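Local coordinates for protein potential RNA-dependent RNA polymerase (Human picobirnavirus, PDB 5I62) that catalyses RNA-templated RNA synthesis from ribonucleoside triphosphates, probably serving both transcription and genome replication of a small double-stranded RNA virus, at residues M82-R88 and V183-R187; D93-I99 and R314-M320. Residues are numbered along the deposited sequence.

Contact 1: M82-R88 and V183-R187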
# COMPACT_ATOMS: atom_id res chain seq x y z
N MET A 82 8.75 -6.02 16.08
CA MET A 82 9.13 -6.86 14.96
C MET A 82 9.59 -8.22 15.47
O MET A 82 10.57 -8.31 16.23
CB MET A 82 10.22 -6.15 14.16
CG MET A 82 10.86 -6.98 13.09
SD MET A 82 12.29 -6.11 12.38
CE MET A 82 12.63 -7.19 11.02
N LEU A 83 8.91 -9.28 15.06
CA LEU A 83 9.24 -10.61 15.55
C LEU A 83 10.55 -11.09 14.94
O LEU A 83 10.94 -10.66 13.85
CB LEU A 83 8.12 -11.59 15.23
CG LEU A 83 6.74 -11.39 15.87
CD1 LEU A 83 5.80 -12.51 15.47
CD2 LEU A 83 6.86 -11.31 17.39
N PRO A 84 11.25 -12.00 15.61
CA PRO A 84 12.46 -12.60 15.03
C PRO A 84 12.12 -13.39 13.78
O PRO A 84 10.99 -13.85 13.60
CB PRO A 84 12.99 -13.53 16.12
CG PRO A 84 12.28 -13.16 17.37
CD PRO A 84 11.00 -12.46 17.00
N LEU A 85 13.14 -13.57 12.94
CA LEU A 85 12.99 -14.34 11.70
C LEU A 85 12.40 -15.72 11.96
O LEU A 85 11.53 -16.19 11.21
CB LEU A 85 14.35 -14.46 11.01
CG LEU A 85 14.36 -15.32 9.74
CD1 LEU A 85 13.48 -14.69 8.63
CD2 LEU A 85 15.78 -15.57 9.25
N LYS A 86 12.86 -16.38 13.02
CA LYS A 86 12.34 -17.70 13.37
C LYS A 86 10.82 -17.71 13.54
O LYS A 86 10.19 -18.76 13.38
CB LYS A 86 12.99 -18.20 14.66
CG LYS A 86 12.33 -17.61 15.91
CD LYS A 86 12.80 -18.25 17.20
CE LYS A 86 13.48 -17.29 18.06
NZ LYS A 86 14.16 -17.91 19.23
N GLU A 87 10.20 -16.57 13.87
CA GLU A 87 8.75 -16.50 14.04
C GLU A 87 8.02 -15.90 12.84
O GLU A 87 6.81 -15.65 12.93
CB GLU A 87 8.40 -15.73 15.31
CG GLU A 87 9.07 -16.27 16.56
CD GLU A 87 9.08 -15.27 17.70
OE1 GLU A 87 10.04 -15.28 18.50
OE2 GLU A 87 8.12 -14.46 17.80
N ARG A 88 8.73 -15.67 11.73
CA ARG A 88 8.18 -15.10 10.52
C ARG A 88 8.28 -16.06 9.34
O ARG A 88 7.93 -15.68 8.22
CB ARG A 88 8.91 -13.79 10.17
CG ARG A 88 8.72 -12.66 11.20
CD ARG A 88 9.52 -11.42 10.84
NE ARG A 88 9.09 -10.84 9.58
CZ ARG A 88 9.87 -10.11 8.78
NH1 ARG A 88 11.14 -9.87 9.12
NH2 ARG A 88 9.39 -9.62 7.65
N VAL A 183 15.43 -8.70 -0.89
CA VAL A 183 15.85 -8.81 0.50
C VAL A 183 14.61 -8.75 1.38
O VAL A 183 13.74 -7.90 1.18
CB VAL A 183 16.84 -7.70 0.87
CG1 VAL A 183 17.03 -7.61 2.38
CG2 VAL A 183 18.20 -7.95 0.17
N LEU A 184 14.54 -9.66 2.37
CA LEU A 184 13.40 -9.71 3.29
C LEU A 184 13.37 -8.45 4.14
O LEU A 184 14.28 -8.22 4.96
CB LEU A 184 13.47 -10.95 4.18
CG LEU A 184 12.31 -11.07 5.18
CD1 LEU A 184 10.97 -11.30 4.46
CD2 LEU A 184 12.54 -12.17 6.22
N GLY A 185 12.34 -7.63 3.95
CA GLY A 185 12.07 -6.48 4.78
C GLY A 185 10.82 -6.65 5.63
O GLY A 185 10.15 -7.69 5.63
N TRP A 186 10.50 -5.60 6.37
CA TRP A 186 9.48 -5.69 7.40
C TRP A 186 8.77 -4.36 7.55
O TRP A 186 9.38 -3.30 7.44
CB TRP A 186 10.09 -6.13 8.74
CG TRP A 186 9.11 -6.15 9.89
CD1 TRP A 186 8.36 -7.20 10.31
CD2 TRP A 186 8.82 -5.07 10.78
NE1 TRP A 186 7.59 -6.84 11.39
CE2 TRP A 186 7.86 -5.54 11.71
CE3 TRP A 186 9.27 -3.75 10.89
CZ2 TRP A 186 7.35 -4.73 12.73
CZ3 TRP A 186 8.76 -2.95 11.91
CH2 TRP A 186 7.82 -3.45 12.81
N ARG A 187 7.46 -4.43 7.80
CA ARG A 187 6.67 -3.28 8.25
C ARG A 187 5.72 -3.75 9.34
O ARG A 187 5.12 -4.82 9.23
CB ARG A 187 5.85 -2.63 7.12
CG ARG A 187 6.68 -2.01 6.01
CD ARG A 187 7.57 -0.89 6.51
NE ARG A 187 6.81 0.20 7.11
CZ ARG A 187 6.22 1.16 6.41
NH1 ARG A 187 6.29 1.15 5.08
NH2 ARG A 187 5.55 2.13 7.03
O HOH W 1 12.90 -8.13 7.65
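A buried packing contact, mostly between side chains, sets the loop that precedes helix 89-97 against strand 176-189 of a mixed sheet. Met82 points at the strand with an extended side chain laid across one face of the Trp186 indole: its CG sits 3.5 Å from the centroid of the Trp186 five-membered ring, almost on the normal, as a CH-pi contact, and its SD follows at 4.2 Å from the same centroid, a Met-aromatic contact over the face. Trp186 NE1 is hydrogen-bonded to Gln200 OE1, which also receives the backbone NH of Leu83, so the neighbouring strand 199-205 holds loop and indole together. The sheet, which strand 306-309 of the catalytic region joins, is consistent with the fingers of a right-hand polymerase. Beyond Pro84 the loop winds into a short 3-10 turn, 85-87, closed by Glu87 N to Pro84 O at 2.8 Å, which returns the chain toward the sheet. Arg88, directly after it, reaches back between Leu184 and Trp186, its guanidinium having Leu184 CD2 over one face and Trp186 CD1 over the other. The wedged cation finds backbone acceptors: Arg88 NH2 donates to Gly185 O at 2.9 Å, while Arg88 NH1 reaches Leu184 O through one water. Leu85 CD1 meets Leu184 CD2 at 3.6 Å, an apolar patch that Val26 of helix 17-28 and Tyr308 of strand 306-309 extend.

Contact 2: D93-I99 and R314-M320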
# COMPACT_ATOMS: atom_id res chain seq x y z
N ASP A 93 6.69 -18.52 3.88
CA ASP A 93 6.08 -19.69 3.27
C ASP A 93 4.82 -19.31 2.50
O ASP A 93 4.57 -19.83 1.41
CB ASP A 93 5.72 -20.73 4.34
CG ASP A 93 6.94 -21.38 4.98
OD1 ASP A 93 8.06 -21.29 4.42
OD2 ASP A 93 6.77 -22.02 6.06
N SER A 94 4.00 -18.43 3.08
CA SER A 94 2.72 -18.05 2.49
C SER A 94 2.87 -17.58 1.04
O SER A 94 2.04 -17.91 0.19
CB SER A 94 2.06 -16.96 3.34
OG SER A 94 0.74 -16.68 2.89
N TYR A 95 3.93 -16.82 0.75
CA TYR A 95 4.12 -16.34 -0.62
C TYR A 95 4.36 -17.48 -1.60
O TYR A 95 4.04 -17.36 -2.79
CB TYR A 95 5.28 -15.35 -0.68
CG TYR A 95 4.90 -14.00 -0.16
CD1 TYR A 95 4.91 -13.73 1.20
CD2 TYR A 95 4.47 -13.01 -1.02
CE1 TYR A 95 4.53 -12.50 1.68
CE2 TYR A 95 4.08 -11.77 -0.55
CZ TYR A 95 4.11 -11.52 0.80
OH TYR A 95 3.73 -10.29 1.26
N TYR A 96 4.99 -18.56 -1.14
CA TYR A 96 5.32 -19.69 -2.01
C TYR A 96 4.19 -20.70 -2.06
O TYR A 96 3.96 -21.32 -3.10
CB TYR A 96 6.60 -20.37 -1.51
CG TYR A 96 7.83 -19.52 -1.74
CD1 TYR A 96 8.23 -18.58 -0.80
CD2 TYR A 96 8.58 -19.65 -2.90
CE1 TYR A 96 9.35 -17.78 -1.01
CE2 TYR A 96 9.71 -18.86 -3.12
CZ TYR A 96 10.08 -17.93 -2.18
OH TYR A 96 11.19 -17.14 -2.40
N ASP A 97 3.49 -20.89 -0.96
CA ASP A 97 2.49 -21.94 -0.86
C ASP A 97 1.09 -21.48 -1.27
O ASP A 97 0.28 -22.30 -1.69
CB ASP A 97 2.48 -22.49 0.57
CG ASP A 97 3.79 -23.17 0.94
OD1 ASP A 97 4.51 -23.64 0.02
OD2 ASP A 97 4.13 -23.21 2.14
N SER A 98 0.80 -20.19 -1.19
CA SER A 98 -0.57 -19.74 -1.44
C SER A 98 -0.92 -19.66 -2.92
O SER A 98 -2.09 -19.42 -3.24
CB SER A 98 -0.82 -18.37 -0.80
OG SER A 98 -0.59 -18.41 0.61
N ILE A 99 0.04 -19.80 -3.84
CA ILE A 99 -0.27 -19.65 -5.25
C ILE A 99 -0.69 -20.96 -5.90
O ILE A 99 -0.93 -20.98 -7.11
CB ILE A 99 0.91 -19.07 -6.05
CG1 ILE A 99 2.13 -19.99 -5.90
CG2 ILE A 99 1.17 -17.64 -5.59
CD1 ILE A 99 3.26 -19.63 -6.79
N ARG A 314 16.09 -18.22 -0.80
CA ARG A 314 15.03 -19.14 -1.20
C ARG A 314 14.69 -18.89 -2.66
O ARG A 314 14.70 -17.74 -3.10
CB ARG A 314 13.82 -18.95 -0.30
CG ARG A 314 12.69 -19.90 -0.57
CD ARG A 314 11.69 -19.83 0.55
NE ARG A 314 10.61 -20.77 0.31
CZ ARG A 314 9.67 -21.06 1.20
NH1 ARG A 314 9.69 -20.47 2.39
NH2 ARG A 314 8.72 -21.92 0.89
N TYR A 315 14.38 -19.96 -3.41
CA TYR A 315 14.10 -19.89 -4.84
C TYR A 315 12.71 -20.45 -5.15
O TYR A 315 12.07 -21.07 -4.30
CB TYR A 315 15.15 -20.67 -5.65
CG TYR A 315 16.57 -20.22 -5.40
CD1 TYR A 315 17.29 -20.67 -4.30
CD2 TYR A 315 17.19 -19.31 -6.26
CE1 TYR A 315 18.62 -20.24 -4.07
CE2 TYR A 315 18.49 -18.86 -6.03
CZ TYR A 315 19.20 -19.34 -4.94
OH TYR A 315 20.49 -18.87 -4.73
N GLY A 316 12.24 -20.21 -6.37
CA GLY A 316 10.98 -20.74 -6.85
C GLY A 316 9.94 -19.64 -7.10
O GLY A 316 10.08 -18.50 -6.65
N ILE A 317 8.88 -20.00 -7.83
CA ILE A 317 7.84 -19.02 -8.10
C ILE A 317 7.03 -18.75 -6.83
O ILE A 317 6.97 -19.58 -5.91
CB ILE A 317 6.93 -19.44 -9.27
CG1 ILE A 317 6.18 -20.74 -8.95
CG2 ILE A 317 7.73 -19.55 -10.56
CD1 ILE A 317 5.03 -21.03 -9.94
N HIS A 318 6.41 -17.58 -6.77
CA HIS A 318 5.69 -17.17 -5.58
C HIS A 318 4.65 -16.12 -5.98
O HIS A 318 4.51 -15.78 -7.15
CB HIS A 318 6.67 -16.64 -4.51
CG HIS A 318 7.64 -15.61 -5.04
ND1 HIS A 318 7.27 -14.33 -5.37
CD2 HIS A 318 8.97 -15.69 -5.29
CE1 HIS A 318 8.32 -13.66 -5.79
NE2 HIS A 318 9.37 -14.46 -5.76
N GLY A 319 3.91 -15.64 -4.99
CA GLY A 319 2.93 -14.60 -5.24
C GLY A 319 3.62 -13.26 -5.50
O GLY A 319 4.84 -13.17 -5.67
N MET A 320 2.81 -12.21 -5.52
CA MET A 320 3.33 -10.87 -5.76
C MET A 320 4.40 -10.53 -4.74
O MET A 320 4.14 -10.49 -3.54
CB MET A 320 2.22 -9.84 -5.70
CG MET A 320 2.73 -8.42 -5.71
SD MET A 320 3.52 -8.02 -7.29
CE MET A 320 2.04 -7.80 -8.31
O HOH W 2 11.98 -17.18 -4.99
O HOH W 3 6.35 -22.05 -5.18
O HOH W 4 6.71 -23.44 2.24
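The chain leaving strand 312-314 lines one side of the C-terminal part of helix 89-97, and Tyr96 is gripped between its side chains. Arg314 comes first: its extended side chain brings CD within 3.9 Å of the Tyr96 ring centroid and lays the guanidinium flat on that ring, planes at 6° and centres 4.0 Å apart, an off-centre cation-pi stack. Its charge is met by Asp93 in a salt bridge, Arg314 NH1 to Asp93 OD1 at 2.7 Å, and a water links Arg314 NH2 to Asp97 OD2. The CA-to-CB bond of Tyr315 points away from the helix, and Tyr315 OH is hydrogen-bonded to Tyr11 OH. Gly316, at a positive phi where a side chain would jam against the preceding carbonyl, accepts a hydrogen bond through its O from a water also bound to Tyr96 OH. Ile317 CG1 touches Ile99 CD1 at 3.8 Å, and another water donates to Ile317 O at 2.6 Å and to Tyr96 O at 3.3 Å. His318 covers the ring face opposite Arg314, with CB 4.0 Å from the Tyr96 centroid, and its imidazole makes an offset edge-to-face pair with the same ring. Gly319 N donates to Tyr95 O at 2.8 Å, a backbone tie to the helix. Met320 O lies at the Tyr95 ring edge. Met320, backbone-bonded to Asp266 in the motif A region, leads toward Ser322 of a Ser/Gly-rich segment, consistent with polymerase motif B. Trp204 of strand 199-205 and Leu306 of strand 306-309 back Tyr96, and the Met320 side chain packs on helix 327-345.

From the N terminus the chain passes through 82-88 and, by way of helix 89-97, directly into 93-99, so the first halves of both contacts are close neighbours in sequence. Contact 1 closes the shorter loop, at 183-187 of strand 176-189; contact 2 closes a much longer one, at 314-320. Because 93-99 falls inside the first loop and 314-320 beyond it, the two closures cross rather than nest. Their centres lie 16 Å apart and their nearest atoms about 5 Å apart, with no touch. Contact 1 joins the lead-in to helix 89-97 to strand 176-189; contact 2 joins the helix's later turns and the residues just after to the connection between strand 312-314 and helix 327-345.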